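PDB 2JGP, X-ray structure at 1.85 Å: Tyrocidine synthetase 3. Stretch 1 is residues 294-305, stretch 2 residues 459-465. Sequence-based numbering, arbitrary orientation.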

ATOM      1  N   THR A 294       3.445 -30.722  -3.945  1.00 52.84           N
ATOM      2  CA  THR A 294       3.123 -30.716  -2.526  1.00 53.23           C
ATOM      3  C   THR A 294       3.716 -29.480  -1.868  1.00 53.63           C
ATOM      4  O   THR A 294       4.823 -29.065  -2.203  1.00 53.56           O
ATOM      5  CB  THR A 294       3.682 -31.984  -1.832  1.00 53.14           C
ATOM      6  OG1 THR A 294       3.135 -33.152  -2.454  1.00 53.18           O
ATOM      7  CG2 THR A 294       3.348 -31.996  -0.348  1.00 53.41           C
ATOM      8  N   ARG A 295       2.968 -28.879  -0.948  1.00 54.22           N
ATOM      9  CA  ARG A 295       3.442 -27.702  -0.237  1.00 54.67           C
ATOM     10  C   ARG A 295       4.636 -28.095   0.638  1.00 54.99           C
ATOM     11  O   ARG A 295       4.543 -29.049   1.413  1.00 54.86           O
ATOM     12  CB  ARG A 295       2.325 -27.100   0.616  1.00 54.76           C
ATOM     13  CG  ARG A 295       2.736 -25.863   1.399  1.00 55.04           C
ATOM     14  CD  ARG A 295       1.592 -25.365   2.261  1.00 56.28           C
ATOM     15  NE  ARG A 295       0.491 -24.894   1.434  1.00 56.84           N
ATOM     16  CZ  ARG A 295       0.425 -23.686   0.880  1.00 57.62           C
ATOM     17  NH1 ARG A 295       1.381 -22.788   1.078  1.00 58.09           N
ATOM     18  NH2 ARG A 295      -0.622 -23.374   0.138  1.00 58.93           N
ATOM     19  N   PRO A 296       5.769 -27.381   0.496  1.00 55.65           N
ATOM     20  CA  PRO A 296       6.920 -27.656   1.355  1.00 56.32           C
ATOM     21  C   PRO A 296       6.601 -27.402   2.826  1.00 57.22           C
ATOM     22  O   PRO A 296       5.749 -26.568   3.135  1.00 57.33           O
ATOM     23  CB  PRO A 296       7.976 -26.656   0.865  1.00 56.21           C
ATOM     24  CG  PRO A 296       7.540 -26.223  -0.456  1.00 55.97           C
ATOM     25  CD  PRO A 296       6.053 -26.294  -0.459  1.00 55.69           C
ATOM     26  N   SER A 297       7.283 -28.102   3.724  1.00 58.56           N
ATOM     27  CA  SER A 297       7.047 -27.928   5.162  1.00 59.60           C
ATOM     28  C   SER A 297       7.657 -26.636   5.710  1.00 60.32           C
ATOM     29  O   SER A 297       7.318 -26.211   6.815  1.00 60.76           O
ATOM     30  CB  SER A 297       7.576 -29.117   5.952  1.00 59.84           C
ATOM     31  OG  SER A 297       7.157 -29.021   7.301  1.00 60.71           O
ATOM     32  N   THR A 298       8.567 -26.033   4.948  1.00 60.92           N
ATOM     33  CA  THR A 298       9.105 -24.715   5.264  1.00 61.43           C
ATOM     34  C   THR A 298       8.822 -23.822   4.069  1.00 61.69           C
ATOM     35  O   THR A 298       8.849 -24.286   2.932  1.00 61.49           O
ATOM     36  CB  THR A 298      10.623 -24.762   5.517  1.00 61.58           C
ATOM     37  OG1 THR A 298      11.319 -24.955   4.280  1.00 62.60           O
ATOM     38  CG2 THR A 298      10.987 -25.894   6.472  1.00 61.82           C
ATOM     39  N   GLN A 299       8.552 -22.544   4.306  1.00 62.00           N
ATOM     40  CA  GLN A 299       8.212 -21.666   3.199  1.00 62.25           C
ATOM     41  C   GLN A 299       9.366 -21.562   2.201  1.00 61.53           C
ATOM     42  O   GLN A 299      10.536 -21.523   2.576  1.00 61.89           O
ATOM     43  CB  GLN A 299       7.777 -20.279   3.668  1.00 62.70           C
ATOM     44  CG  GLN A 299       7.410 -19.372   2.502  1.00 64.17           C
ATOM     45  CD  GLN A 299       6.293 -18.400   2.809  1.00 66.27           C
ATOM     46  OE1 GLN A 299       5.967 -18.139   3.970  1.00 68.24           O
ATOM     47  NE2 GLN A 299       5.691 -17.861   1.756  1.00 68.04           N
ATOM     48  N   SER A 300       8.991 -21.582   0.929  1.00 60.96           N
ATOM     49  CA  SER A 300       9.899 -21.449  -0.188  1.00 60.20           C
ATOM     50  C   SER A 300       9.623 -20.090  -0.803  1.00 59.69           C
ATOM     51  O   SER A 300       8.469 -19.734  -1.025  1.00 59.49           O
ATOM     52  CB  SER A 300       9.624 -22.563  -1.201  1.00 60.16           C
ATOM     53  OG  SER A 300      10.463 -22.466  -2.333  1.00 59.56           O
ATOM     54  N   PHE A 301      10.677 -19.326  -1.063  1.00 58.92           N
ATOM     55  CA  PHE A 301      10.524 -17.978  -1.596  1.00 58.59           C
ATOM     56  C   PHE A 301      10.852 -17.870  -3.084  1.00 57.83           C
ATOM     57  O   PHE A 301      10.688 -16.804  -3.672  1.00 57.26           O
ATOM     58  CB  PHE A 301      11.375 -17.015  -0.776  1.00 58.86           C
ATOM     59  CG  PHE A 301      10.926 -16.904   0.650  1.00 59.91           C
ATOM     60  CD1 PHE A 301      11.643 -17.501   1.671  1.00 61.27           C
ATOM     61  CD2 PHE A 301       9.757 -16.219   0.964  1.00 61.24           C
ATOM     62  CE1 PHE A 301      11.218 -17.404   2.992  1.00 61.94           C
ATOM     63  CE2 PHE A 301       9.327 -16.114   2.282  1.00 62.04           C
ATOM     64  CZ  PHE A 301      10.059 -16.711   3.296  1.00 61.59           C
ATOM     65  N   ALA A 302      11.305 -18.969  -3.686  1.00 56.93           N
ATOM     66  CA  ALA A 302      11.564 -19.005  -5.116  1.00 56.69           C
ATOM     67  C   ALA A 302      10.279 -18.659  -5.857  1.00 56.69           C
ATOM     68  O   ALA A 302       9.212 -19.206  -5.565  1.00 55.58           O
ATOM     69  CB  ALA A 302      12.077 -20.378  -5.540  1.00 56.64           C
ATOM     70  N   GLY A 303      10.384 -17.728  -6.799  1.00 57.05           N
ATOM     71  CA  GLY A 303       9.221 -17.240  -7.517  1.00 57.31           C
ATOM     72  C   GLY A 303       9.452 -17.138  -9.006  1.00 57.98           C
ATOM     73  O   GLY A 303      10.589 -17.205  -9.492  1.00 57.37           O
ATOM     74  N   ASP A 304       8.350 -17.011  -9.728  1.00 58.76           N
ATOM     75  CA  ASP A 304       8.369 -16.629 -11.131  1.00 59.87           C
ATOM     76  C   ASP A 304       7.122 -15.815 -11.402  1.00 60.22           C
ATOM     77  O   ASP A 304       6.276 -15.675 -10.527  1.00 59.82           O
ATOM     78  CB  ASP A 304       8.380 -17.852 -12.031  1.00 60.05           C
ATOM     79  CG  ASP A 304       9.284 -17.672 -13.241  1.00 61.73           C
ATOM     80  OD1 ASP A 304       9.201 -16.613 -13.926  1.00 61.19           O
ATOM     81  OD2 ASP A 304      10.075 -18.600 -13.489  1.00 63.39           O
ATOM     82  N   GLN A 305       7.014 -15.287 -12.618  1.00 61.35           N
ATOM     83  CA  GLN A 305       5.898 -14.423 -12.980  1.00 62.21           C
ATOM     84  C   GLN A 305       5.381 -14.743 -14.373  1.00 62.25           C
ATOM     85  O   GLN A 305       6.130 -15.214 -15.227  1.00 61.92           O
ATOM     86  CB  GLN A 305       6.321 -12.950 -12.913  1.00 62.91           C
ATOM     87  CG  GLN A 305       5.235 -11.980 -13.379  1.00 65.41           C
ATOM     88  CD  GLN A 305       5.557 -10.521 -13.104  1.00 68.95           C
ATOM     89  OE1 GLN A 305       6.384 -10.197 -12.247  1.00 71.42           O
ATOM     90  NE2 GLN A 305       4.883  -9.628 -13.825  1.00 70.80           N
TER
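Stretch 2, residues 459-465: QHAKFDL

Stretch 2 runs antiparallel to stretch 1, as the order of the contacts shows: going from Gly-303 back to Arg-295, the partners advance from Gln-459 to Asp-464. Stretch 2 is extended at His-460 and Ala-461 (phi/psi -115/125° and -123/106°) but forms no regular helix or strand. Stretch 1 is loop up to Ala-302 and enters a strand at Gly-303.

The register is fixed by a single beta bridge pairing Ala-302 with His-460, whose CA atoms are 5.3 Å apart. Neither residue donates or accepts the flanking bonds. On one side Ala-461 N donates to Phe-301 O at 2.7 Å, nearly linear at 171°; on the other Gly-303 N donates to Gln-459 O at 2.9 Å, more bent at 138°. The CB atoms of the bridged pair both point away from the opposing stretch.

Phe-301 has the largest area covered, 81 Å². Its carbonyl O also receives a CA-H...O contact from His-460 CA at 3.4 Å, while its own CA makes one to Ala-461 O at 3.6 Å. The Phe-301 and His-460 rings are nearly parallel, with planes at 6°, yet their centroids are 5.3 Å apart and the rings are slid so that they barely overlap. Lys-462 CA lies at the edge of the phenyl ring, 4.0 Å from Phe-301 CD2.

Gln-459 follows with 67 Å². Besides its carbonyl bond to Gly-303, its CA approaches Gly-303 O at 3.5 Å, with an angle of 156° at the hydrogen, so the two backbones are in contact both ways; their CA atoms are 4.3 Å apart.

Gly-303 (53 Å²) is buried, and its lack of a side chain permits this closeness. Ala-461 CB packs 3.9 Å from Gly-303 CA; an ideally placed CB on Gly-303 would point toward stretch 2 and come within 2.9 Å of that methyl, a clash.

Beyond the bridge, side chains and solvent take over. Water 1 lies 2.6 Å from Ser-300 O and 2.6 Å from Ala-461 O, between carbonyls that are themselves 3.9 Å apart. Gln-299 points toward stretch 2, bringing NE2 to 2.5 Å from Lys-462 O. Farthest along, Arg-295 forms a salt bridge to Asp-464: NH2 donates to OD2 at 2.8 Å and NH1 to OD1 at 3.1 Å, with angles of 169° and 168°. These paired, near-linear bonds place the carboxylate at the guanidinium edge.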

ATOM      1  N   GLN A 459      11.134 -12.971  -9.053  1.00 73.96           N
ATOM      2  CA  GLN A 459      11.972 -14.118  -8.705  1.00 73.77           C
ATOM      3  C   GLN A 459      11.913 -14.460  -7.210  1.00 73.19           C
ATOM      4  O   GLN A 459      12.309 -15.555  -6.810  1.00 73.24           O
ATOM      5  CB  GLN A 459      13.420 -13.876  -9.138  1.00 74.05           C
ATOM      6  CG  GLN A 459      13.615 -13.742 -10.653  1.00 74.85           C
ATOM      7  CD  GLN A 459      13.462 -15.063 -11.400  1.00 76.17           C
ATOM      8  OE1 GLN A 459      12.364 -15.617 -11.496  1.00 77.50           O
ATOM      9  NE2 GLN A 459      14.566 -15.564 -11.947  1.00 76.46           N
ATOM     10  N   HIS A 460      11.427 -13.521  -6.399  1.00 72.42           N
ATOM     11  CA  HIS A 460      11.167 -13.754  -4.977  1.00 71.79           C
ATOM     12  C   HIS A 460       9.664 -13.642  -4.735  1.00 70.69           C
ATOM     13  O   HIS A 460       9.052 -12.628  -5.076  1.00 70.94           O
ATOM     14  CB  HIS A 460      11.924 -12.729  -4.126  1.00 72.06           C
ATOM     15  CG  HIS A 460      11.601 -12.787  -2.662  1.00 72.82           C
ATOM     16  ND1 HIS A 460      12.333 -13.538  -1.767  1.00 73.95           N
ATOM     17  CD2 HIS A 460      10.636 -12.172  -1.936  1.00 73.63           C
ATOM     18  CE1 HIS A 460      11.828 -13.389  -0.554  1.00 74.19           C
ATOM     19  NE2 HIS A 460      10.797 -12.565  -0.629  1.00 73.77           N
ATOM     20  N   ALA A 461       9.071 -14.680  -4.151  1.00 69.06           N
ATOM     21  CA  ALA A 461       7.634 -14.690  -3.877  1.00 67.82           C
ATOM     22  C   ALA A 461       7.366 -14.913  -2.391  1.00 66.72           C
ATOM     23  O   ALA A 461       7.527 -16.024  -1.894  1.00 66.03           O
ATOM     24  CB  ALA A 461       6.948 -15.762  -4.714  1.00 67.79           C
ATOM     25  N   LYS A 462       6.958 -13.858  -1.684  1.00 65.55           N
ATOM     26  CA  LYS A 462       6.653 -13.975  -0.250  1.00 64.85           C
ATOM     27  C   LYS A 462       5.391 -14.808   0.005  1.00 63.55           C
ATOM     28  O   LYS A 462       5.301 -15.507   1.015  1.00 63.93           O
ATOM     29  CB  LYS A 462       6.497 -12.595   0.396  1.00 65.20           C
ATOM     30  CG  LYS A 462       6.460 -12.632   1.927  1.00 66.34           C
ATOM     31  CD  LYS A 462       6.004 -11.297   2.520  1.00 68.09           C
ATOM     32  CE  LYS A 462       5.510 -11.459   3.956  1.00 68.77           C
ATOM     33  NZ  LYS A 462       4.726 -10.272   4.419  1.00 69.73           N
ATOM     34  N   PHE A 463       4.435 -14.744  -0.919  1.00 61.76           N
ATOM     35  CA  PHE A 463       3.147 -15.423  -0.763  1.00 60.60           C
ATOM     36  C   PHE A 463       2.978 -16.500  -1.821  1.00 59.85           C
ATOM     37  O   PHE A 463       3.731 -16.524  -2.790  1.00 59.16           O
ATOM     38  CB  PHE A 463       2.022 -14.400  -0.868  1.00 60.43           C
ATOM     39  CG  PHE A 463       2.134 -13.294   0.131  1.00 60.00           C
ATOM     40  CD1 PHE A 463       2.724 -12.087  -0.214  1.00 60.51           C
ATOM     41  CD2 PHE A 463       1.671 -13.467   1.426  1.00 59.90           C
ATOM     42  CE1 PHE A 463       2.839 -11.062   0.714  1.00 60.04           C
ATOM     43  CE2 PHE A 463       1.787 -12.451   2.364  1.00 60.48           C
ATOM     44  CZ  PHE A 463       2.372 -11.245   2.005  1.00 60.30           C
ATOM     45  N   ASP A 464       1.996 -17.388  -1.637  1.00 59.12           N
ATOM     46  CA  ASP A 464       1.717 -18.443  -2.621  1.00 58.64           C
ATOM     47  C   ASP A 464       1.627 -17.829  -3.997  1.00 58.42           C
ATOM     48  O   ASP A 464       2.195 -18.338  -4.963  1.00 57.77           O
ATOM     49  CB  ASP A 464       0.398 -19.155  -2.328  1.00 58.77           C
ATOM     50  CG  ASP A 464       0.487 -20.083  -1.151  1.00 58.76           C
ATOM     51  OD1 ASP A 464       1.528 -20.086  -0.467  1.00 59.13           O
ATOM     52  OD2 ASP A 464      -0.494 -20.812  -0.915  1.00 59.90           O
ATOM     53  N   LEU A 465       0.893 -16.727  -4.076  1.00 58.35           N
ATOM     54  CA  LEU A 465       0.901 -15.914  -5.272  1.00 58.80           C
ATOM     55  C   LEU A 465       0.451 -14.484  -4.992  1.00 58.47           C
ATOM     56  O   LEU A 465      -0.314 -14.228  -4.057  1.00 57.98           O
ATOM     57  CB  LEU A 465       0.060 -16.567  -6.380  1.00 59.43           C
ATOM     58  CG  LEU A 465      -1.465 -16.483  -6.329  1.00 60.48           C
ATOM     59  CD1 LEU A 465      -1.929 -15.240  -7.032  1.00 62.14           C
ATOM     60  CD2 LEU A 465      -2.088 -17.710  -6.992  1.00 61.54           C
TER
HETATM   61  O   HOH W   1       6.402 -18.373  -1.783  1.00 61.49           O